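Local atomic coordinates of replicative DNA helicase (Mycobacterium smegmatis, PDB entry 6OWN), a protein that probably excises itself by protein splicing from a replicative DNA helicase, a reaction reversibly inhibited by zinc in mycobacteria. Residues C48-F53 and A107-P112; P68-V73 and A81-V86; D24-P29 and V119-P124; A77-G82 and V103-V108. All blocks are in the same frame, centred on the assembly; numbering follows the deposited sequence.

Interaction 1 of 4, residues C48-F53 and A107-P112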
# COMPACT_ATOMS: atom_id res chain seq x y z
N CYS A 48 -11.06 3.34 8.27
CA CYS A 48 -9.78 2.67 8.17
C CYS A 48 -9.92 1.18 8.47
O CYS A 48 -10.89 0.73 9.09
CB CYS A 48 -8.74 3.32 9.09
SG CYS A 48 -8.20 4.96 8.46
N TYR A 49 -8.92 0.44 8.00
CA TYR A 49 -8.86 -1.01 8.09
C TYR A 49 -7.42 -1.41 8.42
O TYR A 49 -6.48 -0.72 8.03
CB TYR A 49 -9.26 -1.71 6.78
CG TYR A 49 -10.72 -1.59 6.40
CD1 TYR A 49 -11.23 -0.40 5.89
CD2 TYR A 49 -11.57 -2.67 6.52
CE1 TYR A 49 -12.57 -0.29 5.56
CE2 TYR A 49 -12.91 -2.57 6.17
CZ TYR A 49 -13.40 -1.39 5.70
OH TYR A 49 -14.73 -1.29 5.35
N VAL A 50 -7.28 -2.53 9.12
CA VAL A 50 -6.02 -3.26 9.20
C VAL A 50 -6.10 -4.44 8.24
O VAL A 50 -7.07 -5.20 8.25
CB VAL A 50 -5.72 -3.75 10.63
CG1 VAL A 50 -4.26 -4.20 10.72
CG2 VAL A 50 -5.99 -2.66 11.64
N VAL A 51 -5.08 -4.58 7.40
CA VAL A 51 -4.94 -5.74 6.53
C VAL A 51 -3.75 -6.53 7.06
O VAL A 51 -2.64 -6.00 7.14
CB VAL A 51 -4.73 -5.33 5.06
CG1 VAL A 51 -4.70 -6.54 4.15
CG2 VAL A 51 -5.83 -4.35 4.62
N GLU A 52 -4.00 -7.77 7.46
CA GLU A 52 -2.94 -8.65 7.96
C GLU A 52 -2.52 -9.63 6.88
O GLU A 52 -3.36 -10.16 6.15
CB GLU A 52 -3.40 -9.38 9.22
CG GLU A 52 -3.55 -8.45 10.41
CD GLU A 52 -4.24 -9.11 11.59
OE1 GLU A 52 -4.67 -10.28 11.46
OE2 GLU A 52 -4.36 -8.45 12.65
N PHE A 53 -1.21 -9.87 6.77
CA PHE A 53 -0.64 -10.69 5.71
C PHE A 53 0.09 -11.91 6.27
O PHE A 53 0.54 -11.92 7.42
CB PHE A 53 0.33 -9.89 4.83
CG PHE A 53 -0.27 -8.69 4.19
CD1 PHE A 53 -0.99 -8.79 3.02
CD2 PHE A 53 -0.11 -7.44 4.76
CE1 PHE A 53 -1.56 -7.68 2.43
CE2 PHE A 53 -0.68 -6.32 4.18
CZ PHE A 53 -1.40 -6.44 3.00
N ALA A 107 -6.29 -11.66 7.18
CA ALA A 107 -7.43 -11.08 7.87
C ALA A 107 -7.59 -9.62 7.44
O ALA A 107 -6.62 -8.98 7.03
CB ALA A 107 -7.29 -11.17 9.39
N VAL A 108 -8.82 -9.13 7.52
CA VAL A 108 -9.17 -7.74 7.27
C VAL A 108 -10.22 -7.32 8.28
O VAL A 108 -11.26 -7.99 8.39
CB VAL A 108 -9.72 -7.50 5.84
CG1 VAL A 108 -10.04 -6.03 5.65
CG2 VAL A 108 -8.76 -7.99 4.77
N ARG A 109 -9.99 -6.22 8.98
CA ARG A 109 -11.00 -5.73 9.90
C ARG A 109 -10.92 -4.21 9.97
O ARG A 109 -9.90 -3.60 9.65
CB ARG A 109 -10.85 -6.35 11.30
CG ARG A 109 -9.60 -5.90 12.01
CD ARG A 109 -9.49 -6.35 13.46
NE ARG A 109 -8.28 -5.74 14.01
CZ ARG A 109 -7.07 -6.25 13.86
NH1 ARG A 109 -6.90 -7.40 13.22
NH2 ARG A 109 -6.03 -5.62 14.37
N ARG A 110 -12.04 -3.60 10.37
CA ARG A 110 -12.07 -2.16 10.61
C ARG A 110 -11.25 -1.80 11.84
O ARG A 110 -11.10 -2.59 12.78
CB ARG A 110 -13.51 -1.68 10.82
CG ARG A 110 -14.42 -1.80 9.61
CD ARG A 110 -15.74 -1.06 9.87
NE ARG A 110 -16.64 -1.21 8.73
CZ ARG A 110 -16.72 -0.33 7.74
NH1 ARG A 110 -15.98 0.77 7.75
NH2 ARG A 110 -17.55 -0.55 6.74
N ARG A 111 -10.75 -0.57 11.84
CA ARG A 111 -10.06 -0.02 13.00
C ARG A 111 -10.37 1.47 13.05
O ARG A 111 -10.78 2.05 12.04
CB ARG A 111 -8.54 -0.28 12.92
CG ARG A 111 -7.74 0.60 11.95
CD ARG A 111 -6.39 0.97 12.60
NE ARG A 111 -6.53 2.17 13.43
CZ ARG A 111 -5.89 2.38 14.57
NH1 ARG A 111 -5.04 1.47 15.05
NH2 ARG A 111 -6.10 3.51 15.23
N PRO A 112 -10.21 2.10 14.22
CA PRO A 112 -10.53 3.53 14.32
C PRO A 112 -9.72 4.37 13.34
O PRO A 112 -8.54 4.11 13.10
CB PRO A 112 -10.18 3.87 15.77
CG PRO A 112 -10.35 2.58 16.50
CD PRO A 112 -9.91 1.51 15.54
O HOH W 1 -13.58 1.50 9.40
O HOH W 2 -12.54 3.64 10.78

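Interaction 2 of 4, residues P68-V73 and A81-V86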
# COMPACT_ATOMS: atom_id res chain seq x y z
N PRO A 68 -3.73 -5.07 -5.77
CA PRO A 68 -3.69 -5.98 -6.93
C PRO A 68 -3.84 -7.44 -6.49
O PRO A 68 -2.89 -8.03 -5.96
CB PRO A 68 -2.32 -5.70 -7.54
CG PRO A 68 -1.46 -5.32 -6.34
CD PRO A 68 -2.39 -4.62 -5.36
N THR A 69 -5.01 -8.01 -6.70
CA THR A 69 -5.24 -9.41 -6.33
C THR A 69 -5.32 -10.30 -7.57
O THR A 69 -5.34 -9.84 -8.72
CB THR A 69 -6.51 -9.56 -5.48
OG1 THR A 69 -7.68 -9.45 -6.31
CG2 THR A 69 -6.54 -8.51 -4.38
N GLU A 70 -5.39 -11.61 -7.32
CA GLU A 70 -5.53 -12.58 -8.41
C GLU A 70 -6.86 -12.42 -9.15
O GLU A 70 -6.99 -12.88 -10.29
CB GLU A 70 -5.38 -14.00 -7.88
CG GLU A 70 -6.47 -14.45 -6.92
CD GLU A 70 -6.12 -14.18 -5.46
OE1 GLU A 70 -6.08 -13.00 -5.07
OE2 GLU A 70 -5.90 -15.15 -4.70
N HIS A 71 -7.84 -11.78 -8.53
CA HIS A 71 -9.11 -11.48 -9.17
C HIS A 71 -9.12 -10.10 -9.82
O HIS A 71 -10.17 -9.68 -10.32
CB HIS A 71 -10.24 -11.58 -8.14
CG HIS A 71 -10.19 -12.83 -7.31
ND1 HIS A 71 -9.96 -12.81 -5.95
CD2 HIS A 71 -10.34 -14.13 -7.65
CE1 HIS A 71 -9.97 -14.05 -5.49
NE2 HIS A 71 -10.20 -14.87 -6.50
N GLY A 72 -7.99 -9.41 -9.83
CA GLY A 72 -7.93 -8.04 -10.28
C GLY A 72 -7.81 -7.08 -9.12
O GLY A 72 -7.57 -7.45 -7.97
N VAL A 73 -7.98 -5.80 -9.44
CA VAL A 73 -7.88 -4.74 -8.45
C VAL A 73 -9.08 -4.81 -7.52
O VAL A 73 -10.23 -4.85 -7.97
CB VAL A 73 -7.79 -3.37 -9.14
CG1 VAL A 73 -7.83 -2.23 -8.12
CG2 VAL A 73 -6.53 -3.29 -9.97
N ALA A 81 -9.98 -12.55 3.38
CA ALA A 81 -8.93 -13.50 3.70
C ALA A 81 -8.93 -14.61 2.67
O ALA A 81 -9.98 -15.03 2.18
CB ALA A 81 -9.13 -14.06 5.11
N GLY A 82 -7.73 -15.07 2.30
CA GLY A 82 -7.56 -16.02 1.23
C GLY A 82 -7.02 -15.42 -0.05
O GLY A 82 -6.30 -16.10 -0.78
N MET A 83 -7.35 -14.16 -0.32
CA MET A 83 -6.80 -13.49 -1.49
C MET A 83 -5.30 -13.27 -1.33
O MET A 83 -4.75 -13.35 -0.23
CB MET A 83 -7.49 -12.14 -1.71
CG MET A 83 -8.98 -12.21 -1.99
SD MET A 83 -9.67 -10.56 -2.20
CE MET A 83 -11.29 -10.95 -2.88
N HIS A 84 -4.64 -13.01 -2.45
CA HIS A 84 -3.22 -12.68 -2.49
C HIS A 84 -3.04 -11.32 -3.15
O HIS A 84 -3.89 -10.87 -3.93
CB HIS A 84 -2.41 -13.74 -3.27
CG HIS A 84 -2.61 -15.14 -2.78
ND1 HIS A 84 -3.83 -15.78 -2.82
CD2 HIS A 84 -1.74 -16.03 -2.25
CE1 HIS A 84 -3.71 -17.00 -2.32
NE2 HIS A 84 -2.44 -17.18 -1.97
N THR A 85 -1.92 -10.67 -2.85
CA THR A 85 -1.52 -9.45 -3.54
C THR A 85 -0.37 -9.79 -4.48
O THR A 85 0.70 -10.20 -4.03
CB THR A 85 -1.11 -8.35 -2.55
OG1 THR A 85 -0.08 -8.85 -1.69
CG2 THR A 85 -2.30 -7.91 -1.71
N VAL A 86 -0.60 -9.63 -5.78
CA VAL A 86 0.30 -10.14 -6.81
C VAL A 86 0.75 -8.99 -7.71
O VAL A 86 0.17 -7.91 -7.71
CB VAL A 86 -0.36 -11.25 -7.65
CG1 VAL A 86 -0.77 -12.40 -6.76
CG2 VAL A 86 -1.56 -10.68 -8.38

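Interaction 3 of 4, residues D24-P29 and V119-P124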
# COMPACT_ATOMS: atom_id res chain seq x y z
N ASP A 24 10.38 12.11 -4.92
CA ASP A 24 11.07 10.98 -4.32
C ASP A 24 10.83 9.73 -5.17
O ASP A 24 10.00 9.73 -6.08
CB ASP A 24 10.57 10.71 -2.90
CG ASP A 24 10.97 11.79 -1.92
OD1 ASP A 24 11.68 12.73 -2.33
OD2 ASP A 24 10.57 11.69 -0.73
N HIS A 25 11.55 8.66 -4.83
CA HIS A 25 11.40 7.37 -5.48
C HIS A 25 11.03 6.31 -4.45
O HIS A 25 11.62 6.25 -3.36
CB HIS A 25 12.69 6.95 -6.20
CG HIS A 25 12.92 7.69 -7.48
ND1 HIS A 25 13.51 8.94 -7.51
CD2 HIS A 25 12.61 7.39 -8.76
CE1 HIS A 25 13.57 9.36 -8.76
NE2 HIS A 25 13.03 8.44 -9.54
N LEU A 26 10.05 5.49 -4.80
CA LEU A 26 9.71 4.26 -4.09
C LEU A 26 10.26 3.08 -4.89
O LEU A 26 11.09 3.25 -5.79
CB LEU A 26 8.20 4.18 -3.90
CG LEU A 26 7.65 5.31 -3.05
CD1 LEU A 26 6.13 5.25 -3.01
CD2 LEU A 26 8.23 5.22 -1.65
N LEU A 27 9.80 1.86 -4.58
CA LEU A 27 10.19 0.66 -5.30
C LEU A 27 8.98 0.10 -6.04
O LEU A 27 7.90 -0.01 -5.45
CB LEU A 27 10.77 -0.40 -4.35
CG LEU A 27 12.07 -0.03 -3.62
CD1 LEU A 27 12.66 -1.25 -2.91
CD2 LEU A 27 13.08 0.58 -4.60
N GLY A 28 9.16 -0.23 -7.32
CA GLY A 28 8.10 -0.75 -8.15
C GLY A 28 7.92 -2.25 -7.99
O GLY A 28 8.52 -2.87 -7.11
N PRO A 29 7.10 -2.86 -8.85
CA PRO A 29 6.75 -4.27 -8.65
C PRO A 29 7.92 -5.22 -8.85
O PRO A 29 7.86 -6.36 -8.38
CB PRO A 29 5.65 -4.52 -9.68
CG PRO A 29 5.95 -3.53 -10.77
CD PRO A 29 6.52 -2.31 -10.09
N VAL A 119 -0.21 8.14 -2.73
CA VAL A 119 0.75 8.64 -3.72
C VAL A 119 0.52 7.88 -5.01
O VAL A 119 -0.02 6.77 -5.03
CB VAL A 119 2.23 8.47 -3.29
CG1 VAL A 119 2.53 9.27 -2.03
CG2 VAL A 119 2.56 7.00 -3.11
N GLU A 120 0.95 8.49 -6.11
CA GLU A 120 0.91 7.89 -7.44
C GLU A 120 2.33 7.77 -7.98
O GLU A 120 3.14 8.69 -7.80
CB GLU A 120 0.04 8.71 -8.40
CG GLU A 120 -0.16 8.08 -9.78
CD GLU A 120 -0.88 8.99 -10.76
OE1 GLU A 120 -1.28 10.12 -10.37
OE2 GLU A 120 -1.04 8.59 -11.93
N VAL A 121 2.63 6.63 -8.60
CA VAL A 121 3.95 6.36 -9.16
C VAL A 121 3.80 6.11 -10.66
O VAL A 121 2.70 5.87 -11.16
CB VAL A 121 4.66 5.18 -8.46
CG1 VAL A 121 4.92 5.50 -6.98
CG2 VAL A 121 3.86 3.91 -8.61
N ASP A 122 4.93 6.16 -11.39
CA ASP A 122 4.85 6.17 -12.85
C ASP A 122 5.33 4.88 -13.53
O ASP A 122 5.66 4.92 -14.72
CB ASP A 122 5.59 7.39 -13.41
CG ASP A 122 7.06 7.45 -13.01
OD1 ASP A 122 7.57 6.50 -12.39
OD2 ASP A 122 7.70 8.48 -13.33
N ASN A 123 5.34 3.72 -12.84
CA ASN A 123 5.60 2.54 -13.65
C ASN A 123 4.31 2.04 -14.28
O ASN A 123 3.21 2.36 -13.81
CB ASN A 123 6.26 1.45 -12.81
CG ASN A 123 5.41 1.01 -11.64
OD1 ASN A 123 4.48 0.22 -11.80
ND2 ASN A 123 5.74 1.49 -10.45
N PRO A 124 4.38 1.27 -15.38
CA PRO A 124 3.16 0.94 -16.13
C PRO A 124 2.14 0.12 -15.35
O PRO A 124 0.96 0.10 -15.74
CB PRO A 124 3.69 0.14 -17.33
CG PRO A 124 5.11 0.62 -17.50
CD PRO A 124 5.60 0.85 -16.11

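Interaction 4 of 4, residues A77-G82 and V103-V108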
# COMPACT_ATOMS: atom_id res chain seq x y z
N ALA A 77 -12.10 -2.38 1.27
CA ALA A 77 -13.43 -2.75 1.74
C ALA A 77 -13.97 -4.02 1.08
O ALA A 77 -15.01 -4.51 1.51
CB ALA A 77 -14.41 -1.60 1.50
N ASN A 78 -13.29 -4.54 0.06
CA ASN A 78 -13.70 -5.74 -0.64
C ASN A 78 -12.69 -6.87 -0.51
O ASN A 78 -12.92 -7.95 -1.06
CB ASN A 78 -13.92 -5.44 -2.13
CG ASN A 78 -15.23 -4.74 -2.39
OD1 ASN A 78 -16.18 -4.90 -1.63
ND2 ASN A 78 -15.28 -3.94 -3.46
N LEU A 79 -11.57 -6.63 0.18
CA LEU A 79 -10.61 -7.70 0.42
C LEU A 79 -11.24 -8.78 1.28
O LEU A 79 -12.07 -8.51 2.15
CB LEU A 79 -9.37 -7.15 1.12
CG LEU A 79 -8.47 -6.20 0.34
CD1 LEU A 79 -7.29 -5.85 1.23
CD2 LEU A 79 -8.01 -6.85 -0.96
N ARG A 80 -10.81 -10.02 1.05
CA ARG A 80 -11.24 -11.14 1.87
C ARG A 80 -10.02 -11.99 2.17
O ARG A 80 -9.13 -12.12 1.33
CB ARG A 80 -12.33 -11.96 1.18
CG ARG A 80 -13.73 -11.49 1.50
CD ARG A 80 -14.70 -11.80 0.37
NE ARG A 80 -15.06 -13.21 0.34
CZ ARG A 80 -16.15 -13.72 0.90
NH1 ARG A 80 -16.99 -12.92 1.55
NH2 ARG A 80 -16.40 -15.02 0.82
N ALA A 81 -9.98 -12.55 3.38
CA ALA A 81 -8.93 -13.50 3.70
C ALA A 81 -8.93 -14.61 2.67
O ALA A 81 -9.98 -15.03 2.18
CB ALA A 81 -9.13 -14.06 5.11
N GLY A 82 -7.73 -15.07 2.30
CA GLY A 82 -7.56 -16.02 1.23
C GLY A 82 -7.02 -15.42 -0.05
O GLY A 82 -6.30 -16.10 -0.78
N VAL A 103 2.36 -13.09 -1.35
CA VAL A 103 1.88 -12.98 0.02
C VAL A 103 0.36 -13.10 0.03
O VAL A 103 -0.33 -12.64 -0.89
CB VAL A 103 2.35 -11.65 0.63
CG1 VAL A 103 1.52 -11.26 1.83
CG2 VAL A 103 3.82 -11.73 1.01
N GLN A 104 -0.18 -13.74 1.07
CA GLN A 104 -1.61 -13.95 1.21
C GLN A 104 -2.19 -13.05 2.31
O GLN A 104 -1.57 -12.86 3.36
CB GLN A 104 -1.90 -15.41 1.54
CG GLN A 104 -3.38 -15.75 1.69
CD GLN A 104 -3.60 -17.23 1.98
OE1 GLN A 104 -4.72 -17.73 1.87
NE2 GLN A 104 -2.54 -17.93 2.34
N ILE A 105 -3.38 -12.51 2.05
CA ILE A 105 -4.13 -11.78 3.07
C ILE A 105 -4.75 -12.79 4.03
O ILE A 105 -5.49 -13.68 3.61
CB ILE A 105 -5.21 -10.90 2.43
CG1 ILE A 105 -4.55 -9.78 1.61
CG2 ILE A 105 -6.16 -10.34 3.49
CD1 ILE A 105 -5.44 -9.25 0.53
N THR A 106 -4.45 -12.65 5.31
CA THR A 106 -5.01 -13.57 6.29
C THR A 106 -6.16 -12.99 7.09
O THR A 106 -6.97 -13.76 7.63
CB THR A 106 -3.91 -14.06 7.24
OG1 THR A 106 -3.28 -12.94 7.86
CG2 THR A 106 -2.85 -14.83 6.46
N ALA A 107 -6.29 -11.66 7.18
CA ALA A 107 -7.43 -11.08 7.87
C ALA A 107 -7.59 -9.62 7.44
O ALA A 107 -6.62 -8.98 7.03
CB ALA A 107 -7.29 -11.17 9.39
N VAL A 108 -8.82 -9.13 7.52
CA VAL A 108 -9.17 -7.74 7.27
C VAL A 108 -10.22 -7.32 8.28
O VAL A 108 -11.26 -7.99 8.39
CB VAL A 108 -9.72 -7.50 5.84
CG1 VAL A 108 -10.04 -6.03 5.65
CG2 VAL A 108 -8.76 -7.99 4.77

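Interaction 1 of 4, residues C48-F53 and A107-P112
Tyr49, Val50 and Arg109 bury the largest areas where strand 48-53 runs antiparallel to 107-111, the two axes at 147°. Tyr49 and Arg110 lie side by side and point the same way. Arg110 CG makes an off-centre CH-pi contact 4.3 Å from the centroid of the Tyr49 ring, and Tyr49 OH stands over one guanidinium face, 3.2 Å from Arg110 NH2. The angle is too poor for a hydrogen bond, so this is packing. At another part of the ring, Tyr49 CD2 meets Val108 CG1 at 3.8 Å. Val50 and Arg109 form a hydrogen-bonded pair, with Val50 N to Arg109 O at 2.9 Å and Arg109 N to Val50 O at 3.2 Å. Their side chains share a face, where Val50 CG2 touches Arg111 CB at 3.7 Å and lies over the Arg109 guanidinium. Arg109 extends from CG to NE, and its NH1 donates a nearly straight hydrogen bond, part of a salt bridge, to Glu52 OE2 (2.8 Å, 171°), in the guanidinium plane but from above the carboxylate plane. A bound zinc ion is about 3 Å from the Tyr49 side chain. Together they are the two inner strands of a four-stranded antiparallel sheet, consistent with the all-beta Hint fold of inteins.

Interaction 2 of 4, residues P68-V73 and A81-V86
Pro68 and Val86 open the contact: Val86 N donates to Pro68 O at 2.8 Å, while Pro68 CB lies 3.3 Å from Val86 O. Next comes Thr69, whose CA gives a CA-H...O contact to His84 O at 3.1 Å. Its OG1 is turned to its own segment instead, accepting from His71 N in an ST turn and donating to Gly72 O (2.6 Å) in the carbonyl plane, on a lone pair. Gly72 O also accepts from Thr69 N, so two donors grip it. Glu70 carries most of the polar contact. With CG between the backbone N and the carbonyl carbon (chi1 65°) and a bend further out, its carboxylate clasps His84 through both oxygens, each met on the syn side. OE1 takes His84 N at 3.0 Å along an almost straight line (177°), and OE2 takes His84 ND1 at 2.9 Å, near the edge of the imidazole. The two grips should fix the rotation of both groups. His71 crosses Met83 at about a right angle, its ND1 3.8 Å from Met83 CE; this nitrogen is buried by the contact and has no polar partner in the model. The whole is a beta hairpin, strands 66-69 and 72-75 joined by a type I turn from Thr69 to Gly72, its turn end tied by a His-carboxylate hydrogen bond to the short strand 84-85.

Interaction 3 of 4, residues D24-P29 and V119-P124
Leu26 meets Val119 and Val121 in the apolar part of this contact, and a single methyl does the touching. Leu26 CD1 lies 4.0 Å from Val119 CG2 and 4.2 Å from Val121 CG1, bridging two alternate residues of one strand that point to the same side. The leucine crosses Val119 obliquely and Val121 at about a right angle. All three residues are buried.

A second kind of contact is van der Waals packing against an amide. Pro29 and Asn123 reach toward each other tip to tip, with Pro29 CD 3.7 Å from Asn123 OD1, and Asn123 ND2 lies 4.0 Å from Gly28 CA. The amide's hydrogen bonds go to other residues: ND2 to Thr34 OG1 and to Leu127 O, with a weak one from Glu125 N to OD1. They probably hold the amide against the proline.

Hydrogen bonds between the segments are absent, as expected from the 8.0 Å that separates Leu26 CA and Val121 CA. Strand 33-39 lies between them in the sheet, pairing with 25-27 on one side and with 116-121 on the other. Tyr128, which touches both Leu26 and Val119, belongs with Cys118 and Val119 to an observed zinc site. The arrangement is one apolar face of a four-stranded antiparallel sheet, side chains of two strands meeting across the strand between them, with a zinc ion about 4 Å from the Val119 side chain; this is consistent with the Hint fold of inteins.

Interaction 4 of 4, residues A77-G82 and V103-V108
Leu79 and Ile105 make the apolar half of the first shell, meeting through their terminal methyls: Leu79 CD2 is 3.8 Å from Ile105 CD1, and the side chains cross at about a right angle. Leu79 CB also rests 3.8 Å from Val108 CG2, so the leucine packs against two residues of the strand. The polar half is one backbone bond. Gly82 N donates to Ile105 O at 2.9 Å and 166°, arriving nearly along the C=O axis, and Ala81 CA adds a CA-H...O contact to the same Ile105 O at 3.4 Å. Beside it, Ala81 CB is 3.3 Å from Thr106 O. At the far end of the contact, Gln104 OE1 comes 3.4 Å from Gly82 CA.

Several features set these groups in place. Gln104 CG is anti to the backbone N (chi1 -179°), and the chain continues extended, which brings OE1 to Gly82 CA. Gly82 has a positive phi (104°) where the loop turns toward strand 84-85; at its backbone angles a CB would be jammed against the carbonyl O of Ala81, which by itself calls for glycine. On the strand, Thr106 and Ala107 both face Glu52 in a classic beta bulge, immediately after the Ile105 carbonyl that receives the loop.

Further out, Leu79 also packs on Trp67 and Thr69 of strand 66-69, while Ile105 packs on Phe53 and Thr85. The loop joins strand 72-75 to strand 84-85 and packs on strand 103-111, which pairs with 84-85 on one side and with 48-53 on the other.

From the N terminus, segment 24-29 opens interaction 3, whose loop closes last, at 119-124, and encloses the other three. Interaction 1 opens next at 48-53 and closes at 107-112. Inside it, interaction 2 joins 68-73 to 81-86, and interaction 4 begins at 77-82, overlapping that closing stretch at Ala81 and Gly82, before ending at 103-108, where it shares Ala107 and Val108 with interaction 1. Interactions 1, 2 and 4 touch one another around the sheet containing strands 48-53, 103-111 and 84-85, to which interaction 2 ties the hairpin 66-69/72-75. Interaction 3 lies in the other four-stranded sheet, its centre about 24 Å from that of interaction 1, on the opposite side of the chain's centre.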